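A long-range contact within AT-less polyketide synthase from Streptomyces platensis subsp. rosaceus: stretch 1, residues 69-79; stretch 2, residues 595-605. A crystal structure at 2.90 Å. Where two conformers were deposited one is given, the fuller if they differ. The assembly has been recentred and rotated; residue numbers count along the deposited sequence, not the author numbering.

Stretch 1 (69-79) GVDRFDADFFH
Stretch 2 (595-605) AYPFACDRYWV

How does stretch 1 enter the contact? Gly 69 to Arg 72 form a type I beta turn, closed by Arg 72 N to Gly 69 O at 3.3 Å. Gly 69 (phi/psi 85/42) touches nothing of stretch 2. Val 70 (-75/-21, chi1 128°, between wells) points sideways, and its CG1 lies 3.8 Å from Trp 604 CZ3. Asp 71 (-92/3, chi1 p, chi2 -42°) turns toward stretch 2, bringing its CB 3.4 Å from Trp 604 CE3. Trp 604 (-126/-166, chi1 t, chi2 -118°) starts out sideways, but its ring end comes nearer.

What fixes the register of the two backbones? They run antiparallel, with Arg 72 (-100/148) facing Arg 602 (-91/121) as a non-hydrogen-bonded pair, CA to CA 4.7 Å. The bonds fall around this pair: Tyr 603 N donates to Asp 71 O at 2.8 Å and 171°, nearly straight, while Phe 73 N donates to Asp 601 O at 3.0 Å and a more bent 138°. Arg 72 CA also makes a CA-H...O contact with Asp 601 O at 3.1 Å. The arginine side chains share one face of this short pairing. Arg 602 (chi t, t, t, then 64°) extends so that NH1 reaches Asp 71 OD2 at 2.6 Å, a salt bridge whose hydrogen bond is weak at 119°. Arg 72 (chi m, m, t, then 149°) folds back to its own neighbour, NE to Asp 71 OD2 3.2 Å, another salt bridge. The same carboxylate oxygen therefore serves both arginines, and one face of the Arg 72 guanidinium is covered by Arg 602 CB, 4.2 Å from Arg 72 CZ.

How do the chains continue beyond this pairing? Phe 73 (-173/141, chi1 t, chi2 55°) sets its CB 4.1 Å from Tyr 603 CD2. Tyr 603 (-128/104, chi1 m, chi2 -90°) presents its ring edge to the Phe 73 carbonyl, with Tyr 603 CE2 3.3 Å from Phe 73 O. Asp 74 (-98/87, chi1 t, chi2 -12°) points toward stretch 2, and its OD2 accepts from Ala 599 N at 2.9 Å and 163°, a side-chain anchor on the backbone; Ala 599 is at -57/149. Asp 601 (-78/144, chi1 m) brings like charge close, its OD2 4.3 Å from Asp 74 OD1 and 4.0 Å from Asp 76 OD2.

What completes the contact after Asp 74? Residues 75-77 have helical phi/psi without regular helical bonding, and Asp 76 to His 79 make a type I turn. Ala 75 CB packs 3.6 Å from Tyr 603 OH. Phe 77 (-56/-39, chi1 t, chi2 97°) points toward stretch 2: its CD1 is 3.4 Å from Tyr 596 CE2 (chi1 t), and its face receives the edge of Phe 598 (chi1 m), Phe 77 CE2 to Phe 598 CE1 4.0 Å, planes at 68°. Phe 78 (chi1 m) adds CZ, 4.2 Å from Phe 598 CE1; His 79 stays out of reach.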

# COMPACT_ATOMS: atom_id res chain seq x y z
N GLY A 69 -8.52 -27.17 -0.66
CA GLY A 69 -9.61 -26.66 -1.47
C GLY A 69 -9.36 -25.27 -2.00
O GLY A 69 -10.24 -24.41 -2.02
N VAL A 70 -8.13 -25.07 -2.44
CA VAL A 70 -7.62 -23.80 -2.95
C VAL A 70 -8.16 -23.51 -4.36
O VAL A 70 -8.19 -22.36 -4.81
CB VAL A 70 -6.05 -23.84 -2.94
CG1 VAL A 70 -5.45 -23.47 -4.27
CG2 VAL A 70 -5.50 -22.99 -1.79
N ASP A 71 -8.59 -24.56 -5.04
CA ASP A 71 -9.13 -24.40 -6.38
C ASP A 71 -10.65 -24.22 -6.33
O ASP A 71 -11.30 -24.13 -7.37
CB ASP A 71 -8.78 -25.60 -7.26
CG ASP A 71 -9.16 -26.94 -6.64
OD1 ASP A 71 -8.95 -27.12 -5.42
OD2 ASP A 71 -9.67 -27.82 -7.38
N ARG A 72 -11.21 -24.16 -5.12
CA ARG A 72 -12.66 -24.11 -4.97
C ARG A 72 -13.11 -22.68 -4.72
O ARG A 72 -12.39 -21.89 -4.11
CB ARG A 72 -13.11 -25.04 -3.85
CG ARG A 72 -12.43 -26.37 -3.90
CD ARG A 72 -13.03 -27.23 -4.99
NE ARG A 72 -12.12 -28.28 -5.42
CZ ARG A 72 -12.52 -29.47 -5.86
NH1 ARG A 72 -11.61 -30.37 -6.25
NH2 ARG A 72 -13.81 -29.76 -5.90
N PHE A 73 -14.31 -22.35 -5.21
CA PHE A 73 -14.80 -20.97 -5.21
C PHE A 73 -16.25 -20.92 -5.66
O PHE A 73 -16.64 -21.65 -6.56
CB PHE A 73 -13.94 -20.10 -6.13
CG PHE A 73 -14.37 -18.66 -6.21
CD1 PHE A 73 -14.49 -17.89 -5.06
CD2 PHE A 73 -14.61 -18.06 -7.45
CE1 PHE A 73 -14.86 -16.55 -5.13
CE2 PHE A 73 -14.99 -16.73 -7.52
CZ PHE A 73 -15.11 -15.97 -6.35
N ASP A 74 -17.04 -20.05 -5.02
CA ASP A 74 -18.44 -19.90 -5.39
C ASP A 74 -18.55 -18.70 -6.31
O ASP A 74 -18.77 -17.58 -5.85
CB ASP A 74 -19.30 -19.71 -4.15
CG ASP A 74 -20.74 -20.05 -4.38
OD1 ASP A 74 -21.15 -20.21 -5.56
OD2 ASP A 74 -21.47 -20.15 -3.37
N ALA A 75 -18.36 -18.93 -7.61
CA ALA A 75 -18.28 -17.83 -8.56
C ALA A 75 -19.65 -17.26 -8.85
O ALA A 75 -19.78 -16.09 -9.17
CB ALA A 75 -17.60 -18.27 -9.84
N ASP A 76 -20.69 -18.09 -8.74
CA ASP A 76 -22.05 -17.59 -8.91
C ASP A 76 -22.46 -16.66 -7.80
O ASP A 76 -23.27 -15.75 -8.01
CB ASP A 76 -23.04 -18.73 -9.00
CG ASP A 76 -22.70 -19.67 -10.08
OD1 ASP A 76 -23.31 -19.55 -11.17
OD2 ASP A 76 -21.79 -20.49 -9.86
N PHE A 77 -21.95 -16.91 -6.61
CA PHE A 77 -22.24 -16.05 -5.50
C PHE A 77 -21.86 -14.61 -5.84
O PHE A 77 -22.60 -13.68 -5.50
CB PHE A 77 -21.50 -16.54 -4.26
CG PHE A 77 -21.86 -15.81 -3.00
CD1 PHE A 77 -22.78 -16.33 -2.13
CD2 PHE A 77 -21.27 -14.60 -2.70
CE1 PHE A 77 -23.11 -15.66 -0.98
CE2 PHE A 77 -21.60 -13.93 -1.57
CZ PHE A 77 -22.52 -14.45 -0.71
N PHE A 78 -20.75 -14.44 -6.54
CA PHE A 78 -20.24 -13.12 -6.91
C PHE A 78 -20.53 -12.79 -8.37
O PHE A 78 -20.01 -11.81 -8.91
CB PHE A 78 -18.75 -13.04 -6.62
CG PHE A 78 -18.40 -13.32 -5.18
CD1 PHE A 78 -18.40 -12.30 -4.24
CD2 PHE A 78 -18.12 -14.61 -4.75
CE1 PHE A 78 -18.10 -12.55 -2.93
CE2 PHE A 78 -17.82 -14.87 -3.42
CZ PHE A 78 -17.80 -13.83 -2.51
N HIS A 79 -21.34 -13.64 -8.99
CA HIS A 79 -21.77 -13.44 -10.37
C HIS A 79 -20.57 -13.33 -11.32
O HIS A 79 -20.26 -12.26 -11.84
CB HIS A 79 -22.67 -12.20 -10.46
CG HIS A 79 -23.79 -12.20 -9.47
ND1 HIS A 79 -25.04 -12.70 -9.76
CD2 HIS A 79 -23.85 -11.77 -8.19
CE1 HIS A 79 -25.82 -12.58 -8.70
NE2 HIS A 79 -25.12 -12.01 -7.73
N ALA A 595 -21.10 -18.98 9.06
CA ALA A 595 -21.14 -18.18 7.84
C ALA A 595 -21.75 -18.95 6.66
O ALA A 595 -22.06 -20.15 6.76
CB ALA A 595 -19.76 -17.69 7.49
N TYR A 596 -21.91 -18.25 5.53
CA TYR A 596 -22.48 -18.82 4.31
C TYR A 596 -21.71 -20.06 3.83
O TYR A 596 -20.49 -20.03 3.76
CB TYR A 596 -22.50 -17.76 3.20
CG TYR A 596 -23.30 -18.17 1.98
CD1 TYR A 596 -24.68 -18.03 1.96
CD2 TYR A 596 -22.68 -18.70 0.85
CE1 TYR A 596 -25.43 -18.41 0.86
CE2 TYR A 596 -23.43 -19.10 -0.25
CZ TYR A 596 -24.80 -18.94 -0.24
OH TYR A 596 -25.56 -19.31 -1.33
N PRO A 597 -22.43 -21.13 3.48
CA PRO A 597 -21.81 -22.36 2.97
C PRO A 597 -21.43 -22.28 1.48
O PRO A 597 -22.04 -22.96 0.65
CB PRO A 597 -22.90 -23.40 3.19
CG PRO A 597 -24.14 -22.64 3.00
CD PRO A 597 -23.90 -21.24 3.48
N PHE A 598 -20.44 -21.47 1.15
CA PHE A 598 -20.06 -21.28 -0.24
C PHE A 598 -19.91 -22.59 -0.99
O PHE A 598 -19.32 -23.52 -0.46
CB PHE A 598 -18.75 -20.51 -0.34
CG PHE A 598 -18.79 -19.13 0.23
CD1 PHE A 598 -19.33 -18.08 -0.50
CD2 PHE A 598 -18.25 -18.87 1.48
CE1 PHE A 598 -19.34 -16.78 0.02
CE2 PHE A 598 -18.27 -17.58 1.99
CZ PHE A 598 -18.81 -16.53 1.26
N ALA A 599 -20.45 -22.66 -2.21
CA ALA A 599 -20.31 -23.83 -3.08
C ALA A 599 -18.85 -24.18 -3.35
O ALA A 599 -17.99 -23.30 -3.39
CB ALA A 599 -21.04 -23.61 -4.37
N CYS A 600 -18.58 -25.47 -3.55
CA CYS A 600 -17.22 -25.97 -3.75
C CYS A 600 -16.97 -26.28 -5.23
O CYS A 600 -16.55 -27.39 -5.57
CB CYS A 600 -16.97 -27.23 -2.91
SG CYS A 600 -16.88 -26.99 -1.11
N ASP A 601 -17.22 -25.30 -6.09
CA ASP A 601 -17.00 -25.48 -7.52
C ASP A 601 -15.52 -25.34 -7.82
O ASP A 601 -14.83 -24.54 -7.19
CB ASP A 601 -17.82 -24.47 -8.33
CG ASP A 601 -19.33 -24.61 -8.12
OD1 ASP A 601 -19.87 -25.75 -8.12
OD2 ASP A 601 -19.99 -23.55 -7.98
N ARG A 602 -15.01 -26.13 -8.77
CA ARG A 602 -13.59 -26.09 -9.11
C ARG A 602 -13.26 -25.09 -10.22
O ARG A 602 -13.77 -25.18 -11.34
CB ARG A 602 -13.11 -27.48 -9.52
CG ARG A 602 -11.67 -27.49 -9.99
CD ARG A 602 -11.39 -28.65 -10.92
NE ARG A 602 -10.10 -28.56 -11.62
CZ ARG A 602 -8.90 -28.60 -11.03
NH1 ARG A 602 -8.81 -28.69 -9.70
NH2 ARG A 602 -7.80 -28.54 -11.76
N TYR A 603 -12.39 -24.13 -9.93
CA TYR A 603 -11.92 -23.19 -10.95
C TYR A 603 -10.40 -23.16 -10.96
O TYR A 603 -9.77 -22.57 -10.07
CB TYR A 603 -12.49 -21.78 -10.72
CG TYR A 603 -13.99 -21.72 -10.83
CD1 TYR A 603 -14.61 -21.48 -12.05
CD2 TYR A 603 -14.79 -21.93 -9.71
CE1 TYR A 603 -15.98 -21.43 -12.15
CE2 TYR A 603 -16.17 -21.89 -9.81
CZ TYR A 603 -16.77 -21.64 -11.03
OH TYR A 603 -18.15 -21.60 -11.14
N TRP A 604 -9.82 -23.81 -11.95
CA TRP A 604 -8.37 -23.86 -12.08
C TRP A 604 -7.93 -23.37 -13.46
O TRP A 604 -8.71 -22.76 -14.20
CB TRP A 604 -7.86 -25.28 -11.80
CG TRP A 604 -6.43 -25.34 -11.34
CD1 TRP A 604 -5.38 -25.95 -11.97
CD2 TRP A 604 -5.88 -24.73 -10.16
NE1 TRP A 604 -4.22 -25.78 -11.25
CE2 TRP A 604 -4.50 -25.03 -10.14
CE3 TRP A 604 -6.42 -23.95 -9.13
CZ2 TRP A 604 -3.66 -24.58 -9.12
CZ3 TRP A 604 -5.59 -23.52 -8.11
CH2 TRP A 604 -4.22 -23.83 -8.12
N VAL A 605 -6.67 -23.63 -13.79
CA VAL A 605 -6.10 -23.20 -15.05
C VAL A 605 -6.84 -23.84 -16.22
O VAL A 605 -7.03 -25.06 -16.25
CB VAL A 605 -4.60 -23.56 -15.10
CG1 VAL A 605 -4.00 -23.22 -16.47
CG2 VAL A 605 -3.86 -22.84 -13.98